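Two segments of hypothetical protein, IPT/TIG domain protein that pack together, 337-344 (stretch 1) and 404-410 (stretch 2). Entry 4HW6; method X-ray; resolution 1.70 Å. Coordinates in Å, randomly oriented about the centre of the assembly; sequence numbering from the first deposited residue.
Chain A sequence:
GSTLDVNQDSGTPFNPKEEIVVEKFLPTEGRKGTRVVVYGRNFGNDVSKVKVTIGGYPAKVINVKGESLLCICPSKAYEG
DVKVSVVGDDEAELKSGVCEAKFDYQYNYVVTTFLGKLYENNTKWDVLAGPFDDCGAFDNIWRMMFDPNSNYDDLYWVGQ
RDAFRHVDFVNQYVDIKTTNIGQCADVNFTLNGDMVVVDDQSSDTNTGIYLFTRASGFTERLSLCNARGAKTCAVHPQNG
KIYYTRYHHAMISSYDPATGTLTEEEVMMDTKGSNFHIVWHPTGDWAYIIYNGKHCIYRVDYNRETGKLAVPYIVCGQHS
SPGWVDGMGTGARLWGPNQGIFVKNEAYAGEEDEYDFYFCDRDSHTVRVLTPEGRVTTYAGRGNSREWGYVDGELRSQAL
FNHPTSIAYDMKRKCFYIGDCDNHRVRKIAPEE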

# COMPACT_ATOMS: atom_id res chain seq x y z
N PRO A 337 -12.57 -3.76 10.96
CA PRO A 337 -11.65 -4.05 9.86
C PRO A 337 -12.35 -3.72 8.55
O PRO A 337 -13.49 -4.12 8.33
N ASN A 338 -11.68 -2.96 7.70
CA ASN A 338 -12.26 -2.48 6.47
C ASN A 338 -11.56 -3.11 5.26
O ASN A 338 -11.75 -4.31 5.05
N GLN A 339 -10.77 -2.37 4.48
CA GLN A 339 -10.13 -2.99 3.34
C GLN A 339 -8.85 -3.71 3.75
O GLN A 339 -8.18 -3.30 4.70
N GLY A 340 -8.59 -4.82 3.10
CA GLY A 340 -7.30 -5.47 3.17
C GLY A 340 -6.73 -5.89 1.84
O GLY A 340 -7.46 -6.09 0.88
N ILE A 341 -5.42 -6.09 1.81
CA ILE A 341 -4.71 -6.51 0.62
C ILE A 341 -3.61 -7.50 0.96
O ILE A 341 -3.06 -7.49 2.05
N PHE A 342 -3.28 -8.34 -0.01
CA PHE A 342 -2.18 -9.26 0.11
C PHE A 342 -0.88 -8.66 -0.39
O PHE A 342 -0.84 -8.08 -1.47
N VAL A 343 0.18 -8.80 0.40
CA VAL A 343 1.47 -8.26 0.06
C VAL A 343 2.54 -9.33 0.26
O VAL A 343 2.61 -9.96 1.33
N LYS A 344 3.36 -9.55 -0.76
CA LYS A 344 4.41 -10.57 -0.70
C LYS A 344 5.41 -10.29 0.42
O LYS A 344 5.86 -9.15 0.59
N PRO A 404 -8.64 5.04 9.43
CA PRO A 404 -8.05 4.50 8.23
C PRO A 404 -8.94 3.40 7.69
O PRO A 404 -9.35 2.53 8.46
N THR A 405 -9.22 3.40 6.39
CA THR A 405 -10.26 2.56 5.84
C THR A 405 -9.84 1.76 4.61
O THR A 405 -10.09 0.57 4.52
N SER A 406 -9.19 2.42 3.67
CA SER A 406 -8.78 1.83 2.43
C SER A 406 -7.26 1.69 2.39
O SER A 406 -6.51 2.41 3.09
N ILE A 407 -6.79 0.75 1.59
CA ILE A 407 -5.38 0.44 1.50
C ILE A 407 -5.03 -0.08 0.10
O ILE A 407 -5.78 -0.82 -0.53
N ALA A 408 -3.85 0.32 -0.36
CA ALA A 408 -3.27 -0.20 -1.60
C ALA A 408 -1.75 -0.31 -1.43
O ALA A 408 -1.15 0.44 -0.64
N TYR A 409 -1.14 -1.28 -2.11
CA TYR A 409 0.30 -1.41 -2.09
C TYR A 409 0.84 -1.18 -3.48
O TYR A 409 0.47 -1.87 -4.43
N ASP A 410 1.73 -0.20 -3.59
CA ASP A 410 2.34 0.20 -4.83
C ASP A 410 3.64 -0.58 -4.96
O ASP A 410 4.63 -0.27 -4.29

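The two strands run nearly parallel, with 8° between their N-to-C directions and a closest axis approach of 5.3 Å, yet the register loosens along their length. The CA atoms of Gln339 and Ser406 lie 5.1 Å apart, those of Ile341 and Ala408 6.8 Å, and those of Val343 and Tyr409 7.3 Å. Side chains fill the widening gap, and of the 436 Å² buried between the strands most belongs to a few residues, led by Ile407 (85 Å²), Gln339 and Ile341 (68 Å² each).

Gln339 organises the narrow end. Its backbone N donates to Thr405 O at 3.0 Å with an N-H...O angle of 163°, a normal strand-to-strand hydrogen bond. The next link is made by its side chain: CA-to-CB points toward the other strand, and with chi1 and chi2 both t the extended chain brings OE1 to accept from Ile407 N at 3.1 Å, with an angle of 162°. Gln339 O is 5.3 Å from Ile407 N, too far to bond, so the side-chain OE1 of Gln339 is the acceptor that Ile407 N finds on this strand. Ile407 O lies 3.5 Å from the same Gln339 OE1, but both are acceptors and no bond results. Gln339 NE2 is hydrogen-bonded elsewhere in the structure. Beside this pair, Asn338 points toward stretch 2, its CB 3.4 Å from Thr405 O and its OD1 3.7 Å from Thr405 CG2; the chi1 of Asn338, -95°, falls between wells.

Ile407 leaves its backbone sideways, in the t, t rotamer. Ile407 CG2 lies 4.0 Å from Gly340 CA, 4.0 Å from Gln339 CG and 4.1 Å from Ile341 CG1, and Ile407 CG1 packs 3.9 Å from Ile341 CD1.

Ile341 carries the contact into the wider part. It points toward stretch 2 with chi1 p (55°) and chi2 t, so that CD1 reaches the backbone opposite, 3.6 Å from Ala408 C and 3.4 Å from Tyr409 N, as well as 3.5 Å from Tyr409 CB. Its CG2 lies 3.7 Å from Ile407 O. These are van der Waals contacts.

Tyr409, chi1 t, and Val343, chi1 t, point toward each other's strands and complete the apolar patch. Val343 CG2 sits 3.9 Å from Tyr409 CB, while Val343 CG1 stands 4.1 Å from the centroid of the Tyr409 ring and only 7° off its normal, a CH-pi contact over the face. By contrast, Pro337, Phe342 and Ala408 point away.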

# COMPACT_ATOMS: atom_id res chain seq x y z
CB PRO A 337 -11.42 -5.55 9.99
CG PRO A 337 -12.65 -6.08 10.66
CD PRO A 337 -13.02 -4.97 11.63
CB ASN A 338 -12.40 -0.96 6.45
CG ASN A 338 -13.80 -0.53 6.90
OD1 ASN A 338 -14.65 -0.25 6.06
ND2 ASN A 338 -14.06 -0.55 8.22
CB GLN A 339 -9.80 -1.95 2.26
CG GLN A 339 -9.31 -2.57 0.98
CD GLN A 339 -9.25 -1.59 -0.19
OE1 GLN A 339 -9.18 -0.38 0.00
NE2 GLN A 339 -9.26 -2.14 -1.42
CB ILE A 341 -4.07 -5.32 -0.12
CG1 ILE A 341 -3.14 -4.53 0.84
CG2 ILE A 341 -5.15 -4.43 -0.71
CD1 ILE A 341 -2.26 -3.53 0.12
CB PHE A 342 -2.50 -10.53 -0.65
CG PHE A 342 -3.59 -11.35 -0.00
CD1 PHE A 342 -3.29 -12.22 1.03
CD2 PHE A 342 -4.90 -11.28 -0.44
CE1 PHE A 342 -4.28 -12.99 1.65
CE2 PHE A 342 -5.88 -12.03 0.17
CZ PHE A 342 -5.57 -12.91 1.20
CB VAL A 343 1.78 -7.00 0.91
CG1 VAL A 343 3.16 -6.47 0.59
CG2 VAL A 343 0.72 -5.93 0.67
CB LYS A 344 5.13 -10.68 -2.05
CG LYS A 344 5.68 -12.06 -2.36
CD LYS A 344 5.92 -12.23 -3.86
CE LYS A 344 5.72 -13.67 -4.31
NZ LYS A 344 6.11 -13.85 -5.74
CB PRO A 404 -6.72 3.93 8.73
CG PRO A 404 -6.92 3.63 10.17
CD PRO A 404 -7.97 4.59 10.66
CB THR A 405 -11.49 3.43 5.50
OG1 THR A 405 -11.92 4.09 6.70
CG2 THR A 405 -12.64 2.61 4.95
CB SER A 406 -9.32 2.68 1.27
OG SER A 406 -8.83 4.02 1.34
CB ILE A 407 -4.95 -0.53 2.63
CG1 ILE A 407 -3.43 -0.76 2.63
CG2 ILE A 407 -5.73 -1.86 2.54
CD1 ILE A 407 -2.93 -1.48 3.88
CB ALA A 408 -3.63 0.69 -2.78
CB TYR A 409 0.75 -2.79 -1.56
CG TYR A 409 2.25 -2.84 -1.43
CD1 TYR A 409 2.90 -2.17 -0.39
CD2 TYR A 409 3.02 -3.49 -2.36
CE1 TYR A 409 4.28 -2.18 -0.29
CE2 TYR A 409 4.41 -3.52 -2.25
CZ TYR A 409 5.03 -2.86 -1.21
OH TYR A 409 6.42 -2.87 -1.14
CB ASP A 410 2.61 1.69 -4.77
CG ASP A 410 3.14 2.28 -6.06
OD1 ASP A 410 3.79 1.56 -6.86
OD2 ASP A 410 2.94 3.51 -6.23